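Local coordinates for argininosuccinate lyase (Chelativorans sp., PDB 6RXA), which acts as a C–N lyase (EDDS lyase) of the aspartase/fumarase superfamily, here engineered for enantioselective synthesis of chiral synthons for artificial dipeptide sweeteners, at the interface of chains A and B and the interface of chains A and C. Coordinates in Å, arbitrary orientation; residue numbers count along the deposited sequence, not the author numbering. Chains: chain A/B/C, Argininosuccinate lyase.

Contact 1: the interface of chains A and B. Residues chain A 157, 171, 254, 258, 261; chain B 316-319.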
# COMPACT_ATOMS: atom_id res chain seq x y z
N TYR A 157 -13.72 3.30 -26.26
CA TYR A 157 -14.17 2.15 -25.47
C TYR A 157 -14.64 2.61 -24.10
O TYR A 157 -14.11 3.56 -23.53
CB TYR A 157 -13.00 1.15 -25.28
CG TYR A 157 -12.53 0.56 -26.58
CD1 TYR A 157 -11.60 1.22 -27.37
CD2 TYR A 157 -13.06 -0.64 -27.04
CE1 TYR A 157 -11.20 0.70 -28.58
CE2 TYR A 157 -12.68 -1.17 -28.25
CZ TYR A 157 -11.75 -0.49 -29.02
OH TYR A 157 -11.36 -1.00 -30.24
N TYR A 171 -9.18 11.53 -28.46
CA TYR A 171 -8.65 10.68 -27.40
C TYR A 171 -7.39 11.29 -26.78
O TYR A 171 -7.26 11.37 -25.55
CB TYR A 171 -8.36 9.27 -27.94
CG TYR A 171 -7.78 8.38 -26.87
CD1 TYR A 171 -6.43 8.36 -26.61
CD2 TYR A 171 -8.60 7.60 -26.07
CE1 TYR A 171 -5.90 7.60 -25.61
CE2 TYR A 171 -8.08 6.82 -25.05
CZ TYR A 171 -6.72 6.82 -24.83
OH TYR A 171 -6.16 6.07 -23.81
N ARG A 254 -2.31 3.73 -17.81
CA ARG A 254 -3.58 3.58 -18.51
C ARG A 254 -3.43 3.83 -20.00
O ARG A 254 -4.02 3.11 -20.82
CB ARG A 254 -4.61 4.51 -17.87
CG ARG A 254 -5.02 4.04 -16.49
CD ARG A 254 -5.81 5.08 -15.70
NE ARG A 254 -7.18 5.15 -16.17
CZ ARG A 254 -8.03 6.10 -15.80
NH1 ARG A 254 -7.61 7.08 -14.99
NH2 ARG A 254 -9.29 6.05 -16.25
N GLU A 258 -3.93 1.12 -22.94
CA GLU A 258 -4.81 1.41 -24.06
C GLU A 258 -4.13 1.09 -25.38
O GLU A 258 -4.70 0.42 -26.25
CB GLU A 258 -5.20 2.89 -24.05
CG GLU A 258 -6.36 3.22 -24.98
CD GLU A 258 -7.69 3.26 -24.25
OE1 GLU A 258 -7.78 4.00 -23.25
OE2 GLU A 258 -8.65 2.55 -24.69
N LEU A 261 -3.67 -2.61 -26.01
CA LEU A 261 -4.86 -3.26 -26.56
C LEU A 261 -5.06 -2.89 -28.02
O LEU A 261 -5.33 -3.76 -28.86
CB LEU A 261 -6.10 -2.93 -25.71
CG LEU A 261 -6.08 -3.46 -24.27
CD1 LEU A 261 -7.47 -3.28 -23.62
CD2 LEU A 261 -5.66 -4.92 -24.21
N ILE B 316 -6.22 -0.52 -15.44
CA ILE B 316 -7.18 -0.33 -16.53
C ILE B 316 -6.59 0.51 -17.65
O ILE B 316 -5.40 0.82 -17.66
CB ILE B 316 -8.50 0.26 -15.99
CG1 ILE B 316 -8.26 1.63 -15.34
CG2 ILE B 316 -9.12 -0.71 -14.97
CD1 ILE B 316 -9.52 2.45 -15.10
N GLU B 317 -7.42 0.86 -18.64
CA GLU B 317 -7.09 1.79 -19.70
C GLU B 317 -7.62 3.18 -19.34
O GLU B 317 -8.17 3.40 -18.25
CB GLU B 317 -7.66 1.29 -21.04
CG GLU B 317 -7.02 -0.02 -21.52
CD GLU B 317 -7.43 -1.22 -20.70
OE1 GLU B 317 -8.65 -1.42 -20.50
OE2 GLU B 317 -6.52 -1.97 -20.27
N TYR B 318 -7.45 4.15 -20.24
CA TYR B 318 -7.91 5.52 -19.97
C TYR B 318 -9.36 5.63 -20.45
O TYR B 318 -9.69 6.36 -21.39
CB TYR B 318 -7.00 6.60 -20.57
CG TYR B 318 -7.03 7.80 -19.64
CD1 TYR B 318 -6.19 7.87 -18.55
CD2 TYR B 318 -7.96 8.80 -19.80
CE1 TYR B 318 -6.27 8.92 -17.65
CE2 TYR B 318 -8.05 9.86 -18.90
CZ TYR B 318 -7.20 9.91 -17.83
OH TYR B 318 -7.29 10.96 -16.93
N GLN B 319 -10.20 4.86 -19.76
CA GLN B 319 -11.59 4.65 -20.12
C GLN B 319 -12.48 4.76 -18.89
O GLN B 319 -12.03 4.60 -17.75
CB GLN B 319 -11.80 3.21 -20.60
CG GLN B 319 -11.14 2.86 -21.90
CD GLN B 319 -11.26 1.39 -22.25
OE1 GLN B 319 -12.10 0.66 -21.70
NE2 GLN B 319 -10.40 0.92 -23.15
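The carboxylate oxygen OE1 of A:Glu258 serves two donors at once: the phenol OH of A:Tyr171 in its own chain, at 2.7 Å, and, more weakly, the backbone N of B:Tyr318 across the interface, at 3.0 Å. A:Glu258 and A:Arg254 stand on helix 236-262, part of the helical core around which aspartase/fumarase enzymes build their tetramer, and the partner is a loop of chain B. A bend at chi2 (97°) brings the carboxylate of A:Glu258 over this loop. The other oxygen, OE2 of A:Glu258, takes a nearly straight bond of 2.8 Å from the amide NE2 of B:Gln319; the oxygen lies in the amide plane, whereas NE2 stands above the carboxylate plane. The same amide lies alongside A:Tyr157, with NE2 of B:Gln319 3.4 Å from CB of A:Tyr157. Earlier in the loop, NE of A:Arg254 gives a straight bond of 2.9 Å to the carbonyl O of B:Glu317, which sits at the edge of the guanidinium. One guanidinium face then stacks on the ring of B:Tyr318, CZ lying 4.1 Å from the ring centroid in a cation-pi contact. With A:Arg254 cut back to an alanine, the B:Glu317 carbonyl would probably lose its side-chain donor and the ring of B:Tyr318 its stacked guanidinium.

Contact 2: the interface of chains A and C. Residues chain A 367, 371, 386, 389-390; chain C 12, 282-284.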
# COMPACT_ATOMS: atom_id res chain seq x y z
N MET A 367 -24.89 2.97 -32.76
CA MET A 367 -26.28 2.73 -32.40
C MET A 367 -26.88 3.84 -31.53
O MET A 367 -28.10 4.03 -31.54
CB MET A 367 -26.44 1.37 -31.70
CG MET A 367 -26.18 0.19 -32.61
SD MET A 367 -27.31 0.10 -34.01
CE MET A 367 -26.20 0.48 -35.36
N THR A 371 -30.51 5.68 -32.10
CA THR A 371 -31.50 5.86 -31.04
C THR A 371 -31.89 7.33 -30.88
O THR A 371 -33.08 7.66 -30.76
CB THR A 371 -30.92 5.34 -29.72
OG1 THR A 371 -30.39 4.01 -29.88
CG2 THR A 371 -31.99 5.32 -28.62
N HIS A 386 -34.29 3.13 -27.12
CA HIS A 386 -33.17 2.25 -26.79
C HIS A 386 -33.55 0.79 -26.95
O HIS A 386 -32.79 -0.00 -27.52
CB HIS A 386 -32.73 2.59 -25.38
CG HIS A 386 -31.66 1.71 -24.82
ND1 HIS A 386 -31.90 0.42 -24.42
CD2 HIS A 386 -30.36 1.96 -24.55
CE1 HIS A 386 -30.78 -0.10 -23.95
NE2 HIS A 386 -29.83 0.82 -24.00
N VAL A 389 -33.65 -0.17 -30.65
CA VAL A 389 -32.33 -0.29 -31.26
C VAL A 389 -31.55 -1.47 -30.70
O VAL A 389 -30.79 -2.12 -31.42
CB VAL A 389 -31.56 1.04 -31.16
CG1 VAL A 389 -30.14 0.88 -31.70
CG2 VAL A 389 -32.32 2.14 -31.91
N ALA A 390 -31.71 -1.81 -29.42
CA ALA A 390 -31.07 -3.02 -28.93
C ALA A 390 -31.53 -4.24 -29.72
O ALA A 390 -30.73 -5.13 -30.02
CB ALA A 390 -31.34 -3.20 -27.44
N GLY C 12 -32.72 -4.33 -23.11
CA GLY C 12 -31.92 -4.51 -24.31
C GLY C 12 -31.17 -5.82 -24.32
O GLY C 12 -31.74 -6.89 -24.09
N ILE C 282 -27.55 4.15 -22.32
CA ILE C 282 -27.54 5.00 -23.50
C ILE C 282 -27.19 4.24 -24.77
O ILE C 282 -27.82 4.46 -25.81
CB ILE C 282 -26.61 6.22 -23.30
CG1 ILE C 282 -26.38 6.97 -24.61
CG2 ILE C 282 -25.25 5.80 -22.72
CD1 ILE C 282 -25.67 8.30 -24.40
N MET C 283 -26.19 3.35 -24.72
CA MET C 283 -25.68 2.68 -25.91
C MET C 283 -26.31 1.30 -26.07
O MET C 283 -25.93 0.37 -25.35
CB MET C 283 -24.15 2.54 -25.79
CG MET C 283 -23.40 3.86 -25.83
SD MET C 283 -21.65 3.74 -25.44
CE MET C 283 -21.68 3.36 -23.69
N PRO C 284 -27.26 1.11 -26.98
CA PRO C 284 -28.01 -0.16 -27.00
C PRO C 284 -27.20 -1.35 -27.44
O PRO C 284 -27.62 -2.49 -27.20
CB PRO C 284 -29.18 0.11 -27.96
CG PRO C 284 -29.22 1.60 -28.13
CD PRO C 284 -27.79 2.07 -27.97
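C:Pro284 pushes its ring between two helices of chain A, 367-378 and 382-399, and its ring carbons meet a series of neighbours. CB comes first, 3.6 Å from the carbonyl O of A:His386 and close to the backbone N of A:Ala390. At the tip, CG lies 3.2 Å from the hydroxyl OG1 of A:Thr371 and 3.8 Å from the methyl CG1 of A:Val389. Turning back toward the backbone, CD rests 4.0 Å from CB of A:Met367. The threonine hydroxyl is held in place by a hydrogen bond of 2.8 Å from OG1 to the carbonyl O of A:Met367, one turn earlier in its helix. A:His386 has CG anti to its own N (chi1 175°), which swings the imidazole out beside the proline; CB of the proline stands over the centre of the ring face, and NE2 is 3.6 Å from CA of C:Pro284. The backbone of C:Ile282 meets the edge of the same imidazole. Beyond the proline, CB of A:Ala390 presses on CA of C:Gly12 at 3.4 Å, a tight fit. C:Ile282 to C:Pro284 belong to the GTSSIMPQKKN signature loop of the superfamily, so this packing seats a substrate-binding loop of one subunit against the helices of another.

Contact 3: the interface of chains A and C. Residues chain A 157, 162, 267, 359; chain C 265-266.
The phenol OH of A:Tyr157 donates a hydrogen bond to OE2 of C:Glu266 at 2.6 Å, approaching from above the carboxylate plane while the oxygen lies at the edge of the tyrosine ring. OE2 of A:Glu162 is also 2.6 Å from this OE2 of C:Glu266; two carboxylates this close probably share a proton, which would make the pair a short hydrogen bond, although no proton is seen. The neighbouring C:Asp265 takes the backbone N of A:Glu162 on OD2 at 3.0 Å, nearly along the C-O axis. Water adds two bridges: one joins OD2 of C:Asp265 to the carbonyl O of A:Glu162, and the other joins the carbonyl O of C:Glu266 to the phenol OH of A:Tyr359. That phenol also donates to the carbonyl O of A:Tyr267, at 2.7 Å. Stacking and apolar packing supply the rest. A bend at chi2 (80°) folds the C:Glu266 chain so that its carboxylate lies over one face of A:Tyr267, the planes 20° apart and OE1 3.5 Å from CZ. Nearer the backbone, CB of C:Glu266 is 3.5 Å from CD1 of A:Tyr267, and CG is 3.7 Å from CE2 of A:Tyr359. In the fold, the loop just after helix 236-262 of chain C thus packs among the hairpin strands 153-158 and 161-167, helix 353-362 and the matching loop of chain A.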
# COMPACT_ATOMS: atom_id res chain seq x y z
N TYR A 157 -13.72 3.30 -26.26
CA TYR A 157 -14.17 2.15 -25.47
C TYR A 157 -14.64 2.61 -24.10
O TYR A 157 -14.11 3.56 -23.53
CB TYR A 157 -13.00 1.15 -25.28
CG TYR A 157 -12.53 0.56 -26.58
CD1 TYR A 157 -11.60 1.22 -27.37
CD2 TYR A 157 -13.06 -0.64 -27.04
CE1 TYR A 157 -11.20 0.70 -28.58
CE2 TYR A 157 -12.68 -1.17 -28.25
CZ TYR A 157 -11.75 -0.49 -29.02
OH TYR A 157 -11.36 -1.00 -30.24
N GLU A 162 -16.59 -1.55 -27.41
CA GLU A 162 -16.73 -0.40 -28.31
C GLU A 162 -17.96 0.40 -27.93
O GLU A 162 -19.06 -0.15 -27.77
CB GLU A 162 -16.85 -0.86 -29.76
CG GLU A 162 -15.62 -1.57 -30.30
CD GLU A 162 -15.59 -1.68 -31.81
OE1 GLU A 162 -16.43 -1.05 -32.47
OE2 GLU A 162 -14.71 -2.42 -32.33
N TYR A 267 -7.11 -6.56 -32.20
CA TYR A 267 -7.61 -5.24 -32.53
C TYR A 267 -6.93 -4.73 -33.80
O TYR A 267 -7.59 -4.30 -34.75
CB TYR A 267 -7.30 -4.22 -31.44
CG TYR A 267 -8.10 -4.19 -30.15
CD1 TYR A 267 -8.29 -5.33 -29.37
CD2 TYR A 267 -8.56 -2.97 -29.65
CE1 TYR A 267 -8.95 -5.26 -28.16
CE2 TYR A 267 -9.23 -2.91 -28.43
CZ TYR A 267 -9.41 -4.05 -27.69
OH TYR A 267 -10.03 -4.00 -26.47
N TYR A 359 -13.91 -0.64 -38.04
CA TYR A 359 -14.57 -0.97 -36.79
C TYR A 359 -15.67 0.04 -36.48
O TYR A 359 -16.79 -0.34 -36.11
CB TYR A 359 -13.57 -1.01 -35.65
CG TYR A 359 -12.62 -2.17 -35.66
CD1 TYR A 359 -12.77 -3.24 -36.52
CD2 TYR A 359 -11.54 -2.19 -34.80
CE1 TYR A 359 -11.87 -4.31 -36.51
CE2 TYR A 359 -10.66 -3.24 -34.77
CZ TYR A 359 -10.81 -4.29 -35.62
OH TYR A 359 -9.91 -5.34 -35.58
N ASP C 265 -15.01 -6.93 -28.47
CA ASP C 265 -15.57 -6.96 -29.81
C ASP C 265 -14.54 -7.36 -30.86
O ASP C 265 -14.89 -7.89 -31.91
CB ASP C 265 -16.14 -5.57 -30.15
CG ASP C 265 -17.28 -5.17 -29.24
OD1 ASP C 265 -18.09 -6.04 -28.90
OD2 ASP C 265 -17.38 -3.98 -28.88
N GLU C 266 -13.27 -7.11 -30.58
CA GLU C 266 -12.19 -7.36 -31.52
C GLU C 266 -11.63 -8.77 -31.43
O GLU C 266 -11.37 -9.39 -32.48
CB GLU C 266 -11.08 -6.34 -31.26
CG GLU C 266 -11.48 -4.89 -31.57
CD GLU C 266 -12.29 -4.22 -30.48
OE1 GLU C 266 -12.41 -4.77 -29.37
OE2 GLU C 266 -12.81 -3.11 -30.77
O HOH W 1 -19.69 -2.82 -28.12
O HOH W 2 -11.51 -7.78 -34.93

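Contact 4: the interface of chains A and C. Residues chain A 283, 286, 288-290; chain C 158-159, 161.
C:Thr158 is extended at the end of strand 153-158 and C:Gln159, facing A:Asn288, turns with phi and psi both positive (55° and 32°), so that the hairpin bends at the signature loop of chain A. Into this bend reaches A:Lys286, which binds fumarate and succinate in other structures of this protein. Its NZ donates to three oxygens: 2.7 Å to the hydroxyl OG1 of C:Thr158, 3.1 Å to the carbonyl O of the same residue, and 2.8 Å to the amide OD1 of A:Asn288. The threonine turns OG1 into the position between its N and carbonyl carbon (chi1 64°), placing hydroxyl and carbonyl where one amino group meets both. The methylenes of A:Lys286 run past C:Lys161 in the opposite direction, CE of A:Lys286 lying 3.7 Å from CB of C:Lys161. A leucine in place of A:Lys286 would probably leave these oxygens without their common donor and free the A:Asn288 amide to turn, disturbing a substrate-binding residue. The A:Asn288 side chain meets that of C:Gln159 at about a right angle, with ND2 3.3 Å from OE1 and CB 3.6 Å from NE2. A:Met290, engineered from aspartate, stands farther off, its SD 4.2 Å from NE2 of C:Gln159. CG of A:Pro289 meets the backbone of the turn itself, 3.5 Å from the carbonyl O of C:Gln159.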
# COMPACT_ATOMS: atom_id res chain seq x y z
N MET A 283 9.91 -17.30 -30.18
CA MET A 283 8.77 -17.16 -31.09
C MET A 283 9.05 -16.10 -32.13
O MET A 283 8.97 -14.90 -31.82
CB MET A 283 7.53 -16.79 -30.27
CG MET A 283 7.04 -17.88 -29.33
SD MET A 283 5.74 -17.37 -28.20
CE MET A 283 6.62 -16.27 -27.09
N LYS A 286 6.87 -12.67 -32.86
CA LYS A 286 6.51 -11.68 -31.87
C LYS A 286 7.01 -10.28 -32.23
O LYS A 286 8.19 -10.08 -32.54
CB LYS A 286 7.03 -12.05 -30.48
CG LYS A 286 6.26 -13.13 -29.76
CD LYS A 286 4.79 -12.77 -29.60
CE LYS A 286 4.21 -13.32 -28.31
NZ LYS A 286 4.70 -12.56 -27.14
N ASN A 288 6.80 -7.43 -29.70
CA ASN A 288 6.34 -7.35 -28.31
C ASN A 288 6.35 -5.90 -27.82
O ASN A 288 7.31 -5.16 -28.06
CB ASN A 288 7.25 -8.16 -27.41
CG ASN A 288 6.96 -9.63 -27.48
OD1 ASN A 288 5.83 -10.05 -27.69
ND2 ASN A 288 7.99 -10.43 -27.27
N PRO A 289 5.30 -5.52 -27.08
CA PRO A 289 5.19 -4.14 -26.56
C PRO A 289 5.99 -3.93 -25.29
O PRO A 289 5.47 -3.55 -24.23
CB PRO A 289 3.67 -4.00 -26.35
CG PRO A 289 3.25 -5.40 -25.94
CD PRO A 289 4.09 -6.32 -26.79
N MET A 290 7.30 -4.18 -25.39
CA MET A 290 8.16 -4.13 -24.22
C MET A 290 8.26 -2.72 -23.64
O MET A 290 8.37 -2.56 -22.42
CB MET A 290 9.53 -4.67 -24.62
CG MET A 290 10.48 -4.84 -23.48
SD MET A 290 9.91 -5.99 -22.22
CE MET A 290 11.45 -6.84 -21.85
N THR C 158 1.37 -14.13 -24.54
CA THR C 158 2.33 -13.54 -23.63
C THR C 158 2.48 -12.07 -24.01
O THR C 158 2.48 -11.72 -25.20
CB THR C 158 3.70 -14.24 -23.65
OG1 THR C 158 4.29 -14.07 -24.94
CG2 THR C 158 3.58 -15.73 -23.36
N GLN C 159 2.56 -11.18 -23.01
CA GLN C 159 2.65 -9.74 -23.29
C GLN C 159 1.50 -9.26 -24.17
O GLN C 159 1.65 -8.33 -24.96
CB GLN C 159 4.01 -9.39 -23.92
CG GLN C 159 5.21 -9.91 -23.12
CD GLN C 159 6.54 -9.54 -23.73
OE1 GLN C 159 7.33 -10.41 -24.08
NE2 GLN C 159 6.81 -8.24 -23.84
N LYS C 161 0.20 -10.59 -26.68
CA LYS C 161 0.42 -10.95 -28.07
C LYS C 161 0.29 -12.46 -28.23
O LYS C 161 0.68 -13.23 -27.36
CB LYS C 161 1.82 -10.49 -28.55
CG LYS C 161 1.92 -8.99 -28.89
CD LYS C 161 0.98 -8.62 -30.05
CE LYS C 161 1.56 -7.53 -30.96
NZ LYS C 161 0.67 -7.23 -32.13

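Contacts 1 and 3 lie closest, their C-alpha centres about 12 Å apart, and share A:Tyr157, whose CB side faces chain B and whose phenol faces chain C. Contact 4 is about 19 Å from contact 1 and 20 Å from contact 3, and uses the same hairpin, there from chain C. Contact 2 stands about 36 Å from contact 4, yet both engage the signature loop, each in a different subunit. Helix 236-262 supplies several chain A residues of contact 1 and leads into the loop used in contact 3. The same few elements therefore touch several subunits, as expected of a family whose active sites combine residues from different chains.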